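Local coordinates for 3-dehydroshikimate dehydratase (Pseudomonas putida, PDB 5HMQ), which catalyses the metal-dependent dehydration of 3-dehydroshikimate to protocatechuate, a common intermediate of quinate and shikimate breakdown, at residues C[59-64]-C[95-100]; C[85-90]-C[127-132]; C[298-303]-C[342-347]; C[364-369]-C[410-415]. All blocks are in the same frame, centred on the assembly; numbering follows the deposited sequence.

Interaction 1 of 4, residues C[59-64]-C[95-100]; sequences ITLFQP and TDLVLV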
loop_
_atom_site.group_PDB
_atom_site.type_symbol
_atom_site.label_atom_id
_atom_site.label_comp_id
_atom_site.label_asym_id
_atom_site.label_seq_id
_atom_site.Cartn_x
_atom_site.Cartn_y
_atom_site.Cartn_z
ATOM N N ILE C 59 25.421 -14.029 4.760
ATOM C CA ILE C 59 24.997 -13.185 5.871
ATOM C C ILE C 59 26.165 -12.256 6.180
ATOM O O ILE C 59 27.144 -12.656 6.811
ATOM C CB ILE C 59 24.575 -14.007 7.089
ATOM C CG1 ILE C 59 23.385 -14.900 6.733
ATOM C CG2 ILE C 59 24.217 -13.090 8.250
ATOM C CD1 ILE C 59 22.896 -15.757 7.884
ATOM N N THR C 60 26.065 -11.010 5.723
ATOM C CA THR C 60 27.177 -10.072 5.788
ATOM C C THR C 60 27.230 -9.273 7.085
ATOM O O THR C 60 28.248 -8.620 7.344
ATOM C CB THR C 60 27.114 -9.100 4.604
ATOM O OG1 THR C 60 25.902 -8.339 4.675
ATOM C CG2 THR C 60 27.142 -9.858 3.286
ATOM N N LEU C 61 26.178 -9.310 7.901
ATOM C CA LEU C 61 26.149 -8.522 9.126
ATOM C C LEU C 61 25.014 -8.998 10.019
ATOM O O LEU C 61 23.944 -9.364 9.529
ATOM C CB LEU C 61 25.983 -7.025 8.819
ATOM C CG LEU C 61 25.781 -6.089 10.010
ATOM C CD1 LEU C 61 27.037 -5.993 10.858
ATOM C CD2 LEU C 61 25.337 -4.712 9.544
ATOM N N PHE C 62 25.259 -8.982 11.327
ATOM C CA PHE C 62 24.230 -9.178 12.336
ATOM C C PHE C 62 24.069 -7.874 13.105
ATOM O O PHE C 62 25.063 -7.254 13.495
ATOM C CB PHE C 62 24.595 -10.321 13.287
ATOM C CG PHE C 62 23.636 -10.485 14.434
ATOM C CD1 PHE C 62 22.415 -11.110 14.247
ATOM C CD2 PHE C 62 23.951 -10.004 15.695
ATOM C CE1 PHE C 62 21.529 -11.263 15.296
ATOM C CE2 PHE C 62 23.069 -10.151 16.749
ATOM C CZ PHE C 62 21.855 -10.782 16.548
ATOM N N GLN C 63 22.824 -7.457 13.316
ATOM C CA GLN C 63 22.554 -6.156 13.926
ATOM C C GLN C 63 21.145 -6.103 14.517
ATOM O O GLN C 63 20.267 -6.857 14.096
ATOM C CB GLN C 63 22.744 -5.039 12.890
ATOM C CG GLN C 63 21.771 -5.091 11.719
ATOM C CD GLN C 63 20.961 -3.816 11.569
ATOM O OE1 GLN C 63 20.527 -3.225 12.556
ATOM N NE2 GLN C 63 20.759 -3.384 10.329
ATOM N N PRO C 64 20.922 -5.216 15.504
ATOM C CA PRO C 64 21.904 -4.320 16.117
ATOM C C PRO C 64 22.313 -4.731 17.528
ATOM O O PRO C 64 21.674 -5.590 18.137
ATOM C CB PRO C 64 21.160 -2.990 16.145
ATOM C CG PRO C 64 19.733 -3.404 16.433
ATOM C CD PRO C 64 19.549 -4.809 15.859
ATOM N N THR C 95 28.106 -15.743 10.320
ATOM C CA THR C 95 28.547 -14.389 10.029
ATOM C C THR C 95 29.598 -13.987 11.056
ATOM O O THR C 95 29.675 -14.561 12.147
ATOM C CB THR C 95 27.370 -13.398 10.040
ATOM O OG1 THR C 95 27.791 -12.136 9.507
ATOM C CG2 THR C 95 26.845 -13.192 11.456
ATOM N N ASP C 96 30.428 -13.009 10.697
ATOM C CA ASP C 96 31.546 -12.623 11.548
ATOM C C ASP C 96 31.539 -11.146 11.925
ATOM O O ASP C 96 32.498 -10.676 12.547
ATOM C CB ASP C 96 32.875 -12.981 10.871
ATOM C CG ASP C 96 33.297 -11.961 9.826
ATOM O OD1 ASP C 96 32.418 -11.408 9.133
ATOM O OD2 ASP C 96 34.514 -11.711 9.700
ATOM N N LEU C 97 30.485 -10.406 11.589
ATOM C CA LEU C 97 30.445 -8.969 11.828
ATOM C C LEU C 97 29.140 -8.598 12.513
ATOM O O LEU C 97 28.064 -9.021 12.078
ATOM C CB LEU C 97 30.599 -8.187 10.519
ATOM C CG LEU C 97 30.588 -6.661 10.631
ATOM C CD1 LEU C 97 31.736 -6.167 11.500
ATOM C CD2 LEU C 97 30.644 -6.020 9.250
ATOM N N VAL C 98 29.241 -7.802 13.576
ATOM C CA VAL C 98 28.082 -7.312 14.311
ATOM C C VAL C 98 28.164 -5.794 14.385
ATOM O O VAL C 98 29.243 -5.228 14.592
ATOM C CB VAL C 98 27.990 -7.932 15.724
ATOM C CG1 VAL C 98 29.288 -7.734 16.489
ATOM C CG2 VAL C 98 26.804 -7.359 16.497
ATOM N N LEU C 99 27.024 -5.136 14.190
ATOM C CA LEU C 99 26.944 -3.684 14.262
ATOM C C LEU C 99 26.650 -3.259 15.694
ATOM O O LEU C 99 25.690 -3.734 16.308
ATOM C CB LEU C 99 25.865 -3.153 13.313
ATOM C CG LEU C 99 25.679 -1.638 13.139
ATOM C CD1 LEU C 99 25.120 -1.343 11.757
ATOM C CD2 LEU C 99 24.769 -1.035 14.203
ATOM N N VAL C 100 27.481 -2.369 16.221
ATOM C CA VAL C 100 27.275 -1.762 17.528
ATOM C C VAL C 100 26.940 -0.298 17.286
ATOM O O VAL C 100 27.774 0.462 16.776
ATOM C CB VAL C 100 28.506 -1.910 18.432
ATOM C CG1 VAL C 100 28.343 -1.082 19.700
ATOM C CG2 VAL C 100 28.746 -3.374 18.773
#
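With chi1 of Thr-95 at -169°, OG1 stands anti to its own backbone N and donates to Ile-59 O at 2.8 Å, meeting that carbonyl from above its plane. Thr-95 CB itself packs against Ile-59 CG2, the two side chains crossing at about a right angle. Leu-61 also has CG anti to its N, and although its CB starts away from the partner strand, the turn at chi2 (68°) brings CD1 back over it, 3.6 Å from Leu-97 CG and close to the Leu-99 backbone. Phe-62 and Val-98 run side by side, and Val-98 CG2 reaches the ring edge at Phe-62 CD2 (4.0 Å). Between the strands, both backbone polar groups of Phe-62 turn to the same neighbour: its N donates to Leu-97 O (2.9 Å, in the carbonyl plane), and its O accepts from Leu-99 N (3.0 Å) nearly along the C=O axis. Further along, Gln-63 CB packs on Leu-99 CB at 3.7 Å, while Gln-63 NE2 bonds Glu-32 and the catalytic metal ligand Glu-241. Helix 76-93 lies against Phe-62 and Val-98, completing a parallel beta-alpha-beta unit of the xylose isomerase-like TIM barrel, next to its metal site.

Interaction 2 of 4, residues C[85-90]-C[127-132]; sequences RKFDLM and GKRGLR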
loop_
_atom_site.group_PDB
_atom_site.type_symbol
_atom_site.label_atom_id
_atom_site.label_comp_id
_atom_site.label_asym_id
_atom_site.label_seq_id
_atom_site.Cartn_x
_atom_site.Cartn_y
_atom_site.Cartn_z
ATOM N N ARG C 85 26.753 -13.754 24.165
ATOM C CA ARG C 85 25.574 -14.434 23.636
ATOM C C ARG C 85 25.346 -14.085 22.171
ATOM O O ARG C 85 24.953 -14.944 21.373
ATOM C CB ARG C 85 24.339 -14.094 24.472
ATOM C CG ARG C 85 24.376 -14.663 25.884
ATOM C CD ARG C 85 23.005 -14.614 26.550
ATOM N NE ARG C 85 22.458 -13.261 26.599
ATOM C CZ ARG C 85 22.689 -12.394 27.580
ATOM N NH1 ARG C 85 23.462 -12.736 28.602
ATOM N NH2 ARG C 85 22.147 -11.183 27.535
ATOM N N LYS C 86 25.575 -12.825 21.796
ATOM C CA LYS C 86 25.456 -12.457 20.390
ATOM C C LYS C 86 26.543 -13.128 19.557
ATOM O O LYS C 86 26.281 -13.576 18.434
ATOM C CB LYS C 86 25.506 -10.937 20.233
ATOM C CG LYS C 86 24.436 -10.199 21.030
ATOM C CD LYS C 86 23.072 -10.869 20.898
ATOM C CE LYS C 86 22.107 -10.362 21.961
ATOM N NZ LYS C 86 20.818 -11.115 21.967
ATOM N N PHE C 87 27.765 -13.208 20.092
ATOM C CA PHE C 87 28.827 -13.958 19.427
ATOM C C PHE C 87 28.410 -15.404 19.183
ATOM O O PHE C 87 28.600 -15.937 18.083
ATOM C CB PHE C 87 30.113 -13.903 20.255
ATOM C CG PHE C 87 30.708 -12.527 20.367
ATOM C CD1 PHE C 87 30.430 -11.552 19.423
ATOM C CD2 PHE C 87 31.547 -12.210 21.421
ATOM C CE1 PHE C 87 30.980 -10.287 19.528
ATOM C CE2 PHE C 87 32.100 -10.948 21.534
ATOM C CZ PHE C 87 31.816 -9.986 20.585
ATOM N N ASP C 88 27.839 -16.057 20.202
ATOM C CA ASP C 88 27.325 -17.413 20.016
ATOM C C ASP C 88 26.312 -17.465 18.882
ATOM O O ASP C 88 26.328 -18.390 18.062
ATOM C CB ASP C 88 26.689 -17.934 21.308
ATOM C CG ASP C 88 27.694 -18.114 22.431
ATOM O OD1 ASP C 88 28.898 -18.280 22.143
ATOM O OD2 ASP C 88 27.274 -18.101 23.608
ATOM N N LEU C 89 25.422 -16.475 18.823
ATOM C CA LEU C 89 24.384 -16.460 17.801
ATOM C C LEU C 89 24.983 -16.297 16.409
ATOM O O LEU C 89 24.544 -16.951 15.456
ATOM C CB LEU C 89 23.393 -15.337 18.107
ATOM C CG LEU C 89 22.131 -15.196 17.265
ATOM C CD1 LEU C 89 21.314 -16.458 17.377
ATOM C CD2 LEU C 89 21.325 -14.002 17.747
HETATM N N MSE C 90 25.994 -15.444 16.278
HETATM C CA MSE C 90 26.626 -15.173 14.991
HETATM C C MSE C 90 27.330 -16.397 14.419
HETATM O O MSE C 90 27.292 -16.636 13.213
HETATM C CB MSE C 90 27.620 -14.023 15.129
HETATM C CG MSE C 90 26.969 -12.704 15.474
HETATM SE SE MSE C 90 28.222 -11.460 16.277
HETATM C CE MSE C 90 29.431 -11.242 14.761
ATOM N N GLY C 127 37.651 -10.183 18.728
ATOM C CA GLY C 127 38.827 -10.732 18.069
ATOM C C GLY C 127 39.207 -12.105 18.589
ATOM O O GLY C 127 39.607 -12.983 17.820
ATOM N N LYS C 128 39.079 -12.309 19.903
ATOM C CA LYS C 128 39.408 -13.602 20.495
ATOM C C LYS C 128 38.588 -14.723 19.871
ATOM O O LYS C 128 39.107 -15.817 19.617
ATOM C CB LYS C 128 39.200 -13.542 22.007
ATOM C CG LYS C 128 39.395 -14.859 22.733
ATOM C CD LYS C 128 39.286 -14.648 24.234
ATOM C CE LYS C 128 39.442 -15.948 25.002
ATOM N NZ LYS C 128 39.272 -15.724 26.462
ATOM N N ARG C 129 37.309 -14.477 19.617
ATOM C CA ARG C 129 36.434 -15.486 19.041
ATOM C C ARG C 129 36.452 -15.494 17.518
ATOM O O ARG C 129 35.691 -16.253 16.909
ATOM C CB ARG C 129 35.011 -15.300 19.568
ATOM C CG ARG C 129 34.934 -15.555 21.065
ATOM C CD ARG C 129 33.514 -15.605 21.568
ATOM N NE ARG C 129 32.736 -16.639 20.898
ATOM C CZ ARG C 129 31.519 -17.008 21.280
ATOM N NH1 ARG C 129 30.954 -16.435 22.334
ATOM N NH2 ARG C 129 30.868 -17.951 20.612
ATOM N N GLY C 130 37.290 -14.670 16.894
ATOM C CA GLY C 130 37.349 -14.613 15.447
ATOM C C GLY C 130 36.249 -13.801 14.807
ATOM O O GLY C 130 35.841 -14.100 13.681
ATOM N N LEU C 131 35.759 -12.776 15.497
ATOM C CA LEU C 131 34.657 -11.946 15.038
ATOM C C LEU C 131 35.097 -10.486 15.002
ATOM O O LEU C 131 36.185 -10.125 15.459
ATOM C CB LEU C 131 33.424 -12.133 15.931
ATOM C CG LEU C 131 33.013 -13.601 16.111
ATOM C CD1 LEU C 131 31.896 -13.742 17.131
ATOM C CD2 LEU C 131 32.616 -14.231 14.783
ATOM N N ARG C 132 34.230 -9.644 14.443
ATOM C CA ARG C 132 34.540 -8.245 14.193
ATOM C C ARG C 132 33.430 -7.349 14.729
ATOM O O ARG C 132 32.249 -7.705 14.693
ATOM C CB ARG C 132 34.734 -8.036 12.688
ATOM C CG ARG C 132 35.937 -8.792 12.133
ATOM C CD ARG C 132 35.850 -8.988 10.625
ATOM N NE ARG C 132 35.682 -7.758 9.864
ATOM C CZ ARG C 132 34.874 -7.652 8.813
ATOM N NH1 ARG C 132 34.160 -8.698 8.419
ATOM N NH2 ARG C 132 34.777 -6.505 8.160
#
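A Schellman motif ends helix 112-128 in this TIM-barrel domain, and the residues around it lean on the neighbouring helix 76-93. Gly-130, with positive phi (79°), is the first residue to leave helical geometry, and its N bonds back to Gly-127 O at 3.0 Å. Just before it, Arg-129 sends its side chain across to Asp-88. The chain is bent at chi3 (58°), which presents the guanidinium end-on, and NH1 and NH2 both close on one oxygen, Asp-88 OD1. Arg-129 NH2 to Asp-88 OD1 is the shorter bond at 2.5 Å and uses the anti lone pair, whereas Arg-129 NH1 meets the same oxygen at 2.8 Å from above the carboxylate plane. Both bonds lie close to the guanidinium plane, but the carboxylate is turned 52° against it, so this is an end-on salt bridge in which both terminal nitrogens share one carboxylate oxygen. Glu-84 and Gln-91 of the same helix take further bonds from NH1 and NH2.

Beneath the salt bridge the contact becomes apolar. Phe-87 CB sits over one face of the guanidinium, 3.4 Å from Arg-129 NH1, toward the rim of the group. Leu-131 CD1 pushes in below, 3.5 Å from Phe-87 CD1 and 4.2 Å from Met-90 CE, the methyl of a selenomethionine. Phe-87 and Leu-131 are buried, while Asp-88 lies at the exposed outer side. The result is a salt bridge over an apolar layer, joining adjacent helices in the outer shell of an alpha/beta barrel.

Interaction 3 of 4, residues C[298-303]-C[342-347]; sequences VEFLEF and NIVLNA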
loop_
_atom_site.group_PDB
_atom_site.type_symbol
_atom_site.label_atom_id
_atom_site.label_comp_id
_atom_site.label_asym_id
_atom_site.label_seq_id
_atom_site.Cartn_x
_atom_site.Cartn_y
_atom_site.Cartn_z
ATOM N N VAL C 298 7.224 13.671 -26.648
ATOM C CA VAL C 298 6.333 12.527 -26.807
ATOM C C VAL C 298 6.021 12.338 -28.285
ATOM O O VAL C 298 5.626 13.287 -28.973
ATOM C CB VAL C 298 5.041 12.722 -25.995
ATOM C CG1 VAL C 298 4.054 11.605 -26.292
ATOM C CG2 VAL C 298 5.351 12.789 -24.508
ATOM N N GLU C 299 6.201 11.110 -28.778
ATOM C CA GLU C 299 5.813 10.808 -30.152
ATOM C C GLU C 299 4.298 10.709 -30.286
ATOM O O GLU C 299 3.700 11.360 -31.151
ATOM C CB GLU C 299 6.484 9.521 -30.627
ATOM C CG GLU C 299 6.078 9.121 -32.036
ATOM C CD GLU C 299 6.267 10.238 -33.044
ATOM O OE1 GLU C 299 7.355 10.850 -33.069
ATOM O OE2 GLU C 299 5.317 10.513 -33.805
ATOM N N PHE C 300 3.658 9.897 -29.447
ATOM C CA PHE C 300 2.203 9.882 -29.414
ATOM C C PHE C 300 1.720 9.351 -28.072
ATOM O O PHE C 300 2.454 8.684 -27.339
ATOM C CB PHE C 300 1.602 9.066 -30.574
ATOM C CG PHE C 300 1.966 7.601 -30.571
ATOM C CD1 PHE C 300 1.338 6.706 -29.714
ATOM C CD2 PHE C 300 2.902 7.111 -31.468
ATOM C CE1 PHE C 300 1.667 5.364 -29.728
ATOM C CE2 PHE C 300 3.228 5.768 -31.492
ATOM C CZ PHE C 300 2.613 4.893 -30.618
ATOM N N LEU C 301 0.469 9.678 -27.764
ATOM C CA LEU C 301 -0.254 9.112 -26.637
ATOM C C LEU C 301 -1.237 8.076 -27.159
ATOM O O LEU C 301 -1.897 8.295 -28.179
ATOM C CB LEU C 301 -1.002 10.200 -25.862
ATOM C CG LEU C 301 -0.185 11.360 -25.285
ATOM C CD1 LEU C 301 -1.094 12.346 -24.567
ATOM C CD2 LEU C 301 0.887 10.847 -24.339
ATOM N N GLU C 302 -1.312 6.936 -26.476
ATOM C CA GLU C 302 -2.235 5.865 -26.833
ATOM C C GLU C 302 -3.257 5.700 -25.714
ATOM O O GLU C 302 -2.891 5.393 -24.574
ATOM C CB GLU C 302 -1.496 4.551 -27.083
ATOM C CG GLU C 302 -2.407 3.418 -27.539
ATOM C CD GLU C 302 -1.675 2.101 -27.738
ATOM O OE1 GLU C 302 -0.444 2.057 -27.526
ATOM O OE2 GLU C 302 -2.335 1.105 -28.105
ATOM N N PHE C 303 -4.529 5.907 -26.040
ATOM C CA PHE C 303 -5.615 5.776 -25.080
ATOM C C PHE C 303 -6.379 4.481 -25.317
ATOM O O PHE C 303 -6.643 4.102 -26.462
ATOM C CB PHE C 303 -6.580 6.962 -25.164
ATOM C CG PHE C 303 -6.063 8.217 -24.522
ATOM C CD1 PHE C 303 -5.303 9.123 -25.245
ATOM C CD2 PHE C 303 -6.348 8.497 -23.195
ATOM C CE1 PHE C 303 -4.832 10.283 -24.650
ATOM C CE2 PHE C 303 -5.883 9.652 -22.596
ATOM C CZ PHE C 303 -5.123 10.547 -23.324
ATOM N N ASN C 342 0.436 13.967 -31.346
ATOM C CA ASN C 342 -0.232 12.827 -31.958
ATOM C C ASN C 342 -0.930 12.025 -30.869
ATOM O O ASN C 342 -0.315 11.693 -29.851
ATOM C CB ASN C 342 0.763 11.949 -32.722
ATOM C CG ASN C 342 1.457 12.698 -33.841
ATOM O OD1 ASN C 342 0.838 13.045 -34.847
ATOM N ND2 ASN C 342 2.749 12.959 -33.669
ATOM N N ILE C 343 -2.211 11.731 -31.071
ATOM C CA ILE C 343 -3.007 10.992 -30.097
ATOM C C ILE C 343 -3.680 9.828 -30.807
ATOM O O ILE C 343 -4.353 10.021 -31.826
ATOM C CB ILE C 343 -4.051 11.891 -29.409
ATOM C CG1 ILE C 343 -3.352 12.932 -28.537
ATOM C CG2 ILE C 343 -4.997 11.053 -28.563
ATOM C CD1 ILE C 343 -4.284 13.921 -27.892
ATOM N N VAL C 344 -3.490 8.623 -30.277
ATOM C CA VAL C 344 -4.018 7.398 -30.866
ATOM C C VAL C 344 -5.154 6.900 -29.979
ATOM O O VAL C 344 -4.952 6.644 -28.785
ATOM C CB VAL C 344 -2.920 6.333 -31.006
ATOM C CG1 VAL C 344 -3.487 5.047 -31.590
ATOM C CG2 VAL C 344 -1.739 6.869 -31.823
ATOM N N LEU C 345 -6.347 6.763 -30.554
ATOM C CA LEU C 345 -7.507 6.227 -29.848
ATOM C C LEU C 345 -7.658 4.755 -30.222
ATOM O O LEU C 345 -8.043 4.430 -31.349
ATOM C CB LEU C 345 -8.769 7.017 -30.184
ATOM C CG LEU C 345 -8.756 8.519 -29.888
ATOM C CD1 LEU C 345 -10.126 9.125 -30.152
ATOM C CD2 LEU C 345 -8.318 8.785 -28.454
ATOM N N ASN C 346 -7.344 3.872 -29.277
ATOM C CA ASN C 346 -7.297 2.432 -29.519
ATOM C C ASN C 346 -8.588 1.816 -28.988
ATOM O O ASN C 346 -8.771 1.671 -27.776
ATOM C CB ASN C 346 -6.059 1.831 -28.859
ATOM C CG ASN C 346 -5.894 0.348 -29.144
ATOM O OD1 ASN C 346 -6.706 -0.263 -29.838
ATOM N ND2 ASN C 346 -4.820 -0.233 -28.620
ATOM N N ALA C 347 -9.492 1.462 -29.903
ATOM C CA ALA C 347 -10.741 0.799 -29.558
ATOM C C ALA C 347 -10.797 -0.638 -30.061
ATOM O O ALA C 347 -11.874 -1.244 -30.059
ATOM C CB ALA C 347 -11.932 1.592 -30.103
HETATM O O HOH W 1 2.965 14.204 -29.520
#
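Val-344 O is held twice: Phe-303 N donates at 2.9 Å, nearly straight (174°) and along the C=O axis, and Glu-302 CA adds a weaker CA-H contact at 3.4 Å. The rest of the parallel ladder is regular: Leu-301 N to Asn-342 O, Val-344 N to Leu-301 O at 2.7 Å, and Asn-346 N to Phe-303 O. It joins strands 295-304 and 341-346 in the mixed sheet of the first VOC module of the hydroxyphenylpyruvate dioxygenase-like domain.

Asn-342 ND2 donates to Glu-299 O at 3.1 Å, nearly along the C=O axis and in its own amide plane. Glu-299 carries its carboxylate to Arg-370 and Tyr-424, and with Phe-300 forms a classic beta bulge opposite Ala-368. A water bridges Val-298 O and Asn-342 N. Phe-300, its CG in the crowded position (chi1 62°), brings CD1 to 3.7 Å from Val-344 CG2, and Phe-303 CD1 lies 3.9 Å from Ile-343 CG2.

Glu-302 runs extended beside Asn-346, whose ND2 meets the anti lone pair of Glu-302 OE2 at 2.9 Å, the flat groups 22° apart. The amide donor would favour a charged carboxylate. Through its two oxygens, buried Glu-302 links two other strands of one sheet: Asn-346 of adjacent 341-346 bonds OE2, and the hydroxyl of Tyr-412, beyond strand 363-371, bonds OE1.

Interaction 4 of 4, residues C[364-369]-C[410-415]; sequences LCATAL and LLYLVE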
loop_
_atom_site.group_PDB
_atom_site.type_symbol
_atom_site.label_atom_id
_atom_site.label_comp_id
_atom_site.label_asym_id
_atom_site.label_seq_id
_atom_site.Cartn_x
_atom_site.Cartn_y
_atom_site.Cartn_z
ATOM N N LEU C 364 -4.867 6.219 -20.314
ATOM C CA LEU C 364 -3.653 6.178 -21.120
ATOM C C LEU C 364 -2.981 4.828 -20.913
ATOM O O LEU C 364 -2.467 4.540 -19.827
ATOM C CB LEU C 364 -2.713 7.317 -20.742
ATOM C CG LEU C 364 -1.447 7.444 -21.592
ATOM C CD1 LEU C 364 -1.790 7.947 -22.984
ATOM C CD2 LEU C 364 -0.433 8.358 -20.927
ATOM N N CYS C 365 -2.992 3.993 -21.948
ATOM C CA CYS C 365 -2.401 2.669 -21.852
ATOM C C CYS C 365 -0.965 2.624 -22.352
ATOM O O CYS C 365 -0.276 1.629 -22.108
ATOM C CB CYS C 365 -3.244 1.649 -22.625
ATOM S SG CYS C 365 -3.308 1.910 -24.408
ATOM N N ALA C 366 -0.498 3.661 -23.044
ATOM C CA ALA C 366 0.875 3.665 -23.528
ATOM C C ALA C 366 1.275 5.070 -23.943
ATOM O O ALA C 366 0.430 5.896 -24.301
ATOM C CB ALA C 366 1.057 2.698 -24.700
ATOM N N THR C 367 2.580 5.326 -23.890
ATOM C CA THR C 367 3.173 6.564 -24.372
ATOM C C THR C 367 4.380 6.224 -25.225
ATOM O O THR C 367 5.276 5.500 -24.775
ATOM C CB THR C 367 3.599 7.480 -23.220
ATOM O OG1 THR C 367 2.451 7.844 -22.446
ATOM C CG2 THR C 367 4.263 8.739 -23.757
ATOM N N ALA C 368 4.392 6.726 -26.457
ATOM C CA ALA C 368 5.567 6.618 -27.310
ATOM C C ALA C 368 6.458 7.831 -27.091
ATOM O O ALA C 368 6.003 8.976 -27.211
ATOM C CB ALA C 368 5.180 6.504 -28.783
ATOM N N LEU C 369 7.719 7.576 -26.760
ATOM C CA LEU C 369 8.695 8.629 -26.532
ATOM C C LEU C 369 9.590 8.769 -27.756
ATOM O O LEU C 369 9.998 7.769 -28.358
ATOM C CB LEU C 369 9.537 8.307 -25.297
ATOM C CG LEU C 369 8.784 7.825 -24.063
ATOM C CD1 LEU C 369 9.786 7.282 -23.049
ATOM C CD2 LEU C 369 7.920 8.934 -23.452
ATOM N N LEU C 410 2.717 0.710 -21.319
ATOM C CA LEU C 410 3.929 0.503 -22.096
ATOM C C LEU C 410 4.569 1.838 -22.459
ATOM O O LEU C 410 3.896 2.870 -22.530
ATOM C CB LEU C 410 3.628 -0.287 -23.373
ATOM C CG LEU C 410 3.010 -1.672 -23.178
ATOM C CD1 LEU C 410 2.782 -2.355 -24.517
ATOM C CD2 LEU C 410 3.897 -2.525 -22.278
ATOM N N LEU C 411 5.881 1.807 -22.689
ATOM C CA LEU C 411 6.631 2.949 -23.205
ATOM C C LEU C 411 7.315 2.526 -24.498
ATOM O O LEU C 411 8.264 1.736 -24.470
ATOM C CB LEU C 411 7.653 3.454 -22.186
ATOM C CG LEU C 411 7.132 4.062 -20.883
ATOM C CD1 LEU C 411 8.268 4.256 -19.898
ATOM C CD2 LEU C 411 6.441 5.388 -21.159
ATOM N N TYR C 412 6.837 3.047 -25.626
ATOM C CA TYR C 412 7.438 2.737 -26.917
ATOM C C TYR C 412 8.659 3.614 -27.163
ATOM O O TYR C 412 8.647 4.816 -26.885
ATOM C CB TYR C 412 6.440 2.942 -28.056
ATOM C CG TYR C 412 5.110 2.254 -27.877
ATOM C CD1 TYR C 412 5.013 0.870 -27.860
ATOM C CD2 TYR C 412 3.943 2.994 -27.763
ATOM C CE1 TYR C 412 3.792 0.243 -27.709
ATOM C CE2 TYR C 412 2.722 2.379 -27.621
ATOM C CZ TYR C 412 2.649 1.005 -27.591
ATOM O OH TYR C 412 1.425 0.395 -27.441
ATOM N N LEU C 413 9.712 3.005 -27.699
ATOM C CA LEU C 413 10.953 3.704 -28.017
ATOM C C LEU C 413 10.968 3.962 -29.520
ATOM O O LEU C 413 11.376 3.101 -30.304
ATOM C CB LEU C 413 12.161 2.888 -27.566
ATOM C CG LEU C 413 12.106 2.426 -26.108
ATOM C CD1 LEU C 413 13.322 1.586 -25.756
ATOM C CD2 LEU C 413 11.983 3.620 -25.172
ATOM N N VAL C 414 10.529 5.153 -29.922
ATOM C CA VAL C 414 10.367 5.501 -31.328
ATOM C C VAL C 414 11.563 6.334 -31.762
ATOM O O VAL C 414 11.809 7.419 -31.220
ATOM C CB VAL C 414 9.053 6.259 -31.569
ATOM C CG1 VAL C 414 8.932 6.655 -33.033
ATOM C CG2 VAL C 414 7.869 5.404 -31.146
ATOM N N GLU C 415 12.307 5.821 -32.739
ATOM C CA GLU C 415 13.401 6.542 -33.369
ATOM C C GLU C 415 12.905 7.200 -34.652
ATOM O O GLU C 415 12.396 6.521 -35.549
ATOM C CB GLU C 415 14.571 5.598 -33.654
ATOM C CG GLU C 415 15.946 6.237 -33.508
ATOM C CD GLU C 415 17.070 5.219 -33.606
ATOM O OE1 GLU C 415 17.131 4.495 -34.624
ATOM O OE2 GLU C 415 17.882 5.130 -32.660
#
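Five backbone hydrogen bonds form the parallel ladder, part of the first VOC module. Leu-410 N reaches a lone pair of Cys-365 O at 3.2 Å, Thr-367 N and Leu-369 N turn to Leu-410 O and Tyr-412 O, and Val-414 N meets Leu-369 O almost along the C=O axis. The bond from Tyr-412 N to Thr-367 O (3.0 Å) is the bent one, its donor standing 30° above the carbonyl plane.

The apolar contacts fall on two faces. On that of Tyr-412, the ring meets two alanines: Ala-366 CB lies 3.4 Å from Tyr-412 CE2 at an oblique approach, and Ala-368 CB comes to the ring edge near its plane. Ala-368 CB also meets Val-414 CG2 at 3.7 Å. On the other face, Leu-411 CD2 touches Thr-367 CB and lies 4.3 Å from Leu-369 CD1.

The ring of Tyr-412 runs past Ala-366 toward Glu-302, with which its hydroxyl bonds; opposite Glu-302, Cys-365 and Ala-366 form a classic beta bulge. Phe-352 of helix 352-360 packs on Tyr-412 and Leu-410, Met-446 of strand 440-450 reaches Thr-367 on the opposite face, and strand 295-304 flanks strand 363-371 on the side away from strand 410-414.

Overall arrangement
Going from the N terminus, interaction 1 closes the loop from strand 58-66 through helix 76-93 to strand 97-101. Interaction 2 opens within that loop, at 85-90, and closes beyond it at 127-132, so the two cross; they touch, and together tie barrel strands to the outer helices. The chain then enters the dioxygenase-like domain, about 53 Å away between the centres of interactions 1 and 3. Interaction 3 closes the run through helix 307-319 and strands 323-328 and 333-338 to strand 341-346; interaction 4, in series, closes that from strand 363-371 through helix 374-383 to strand 410-414. Neighbouring strands 295-304 and 363-371 join both in one mixed sheet. No touch links the two pairs.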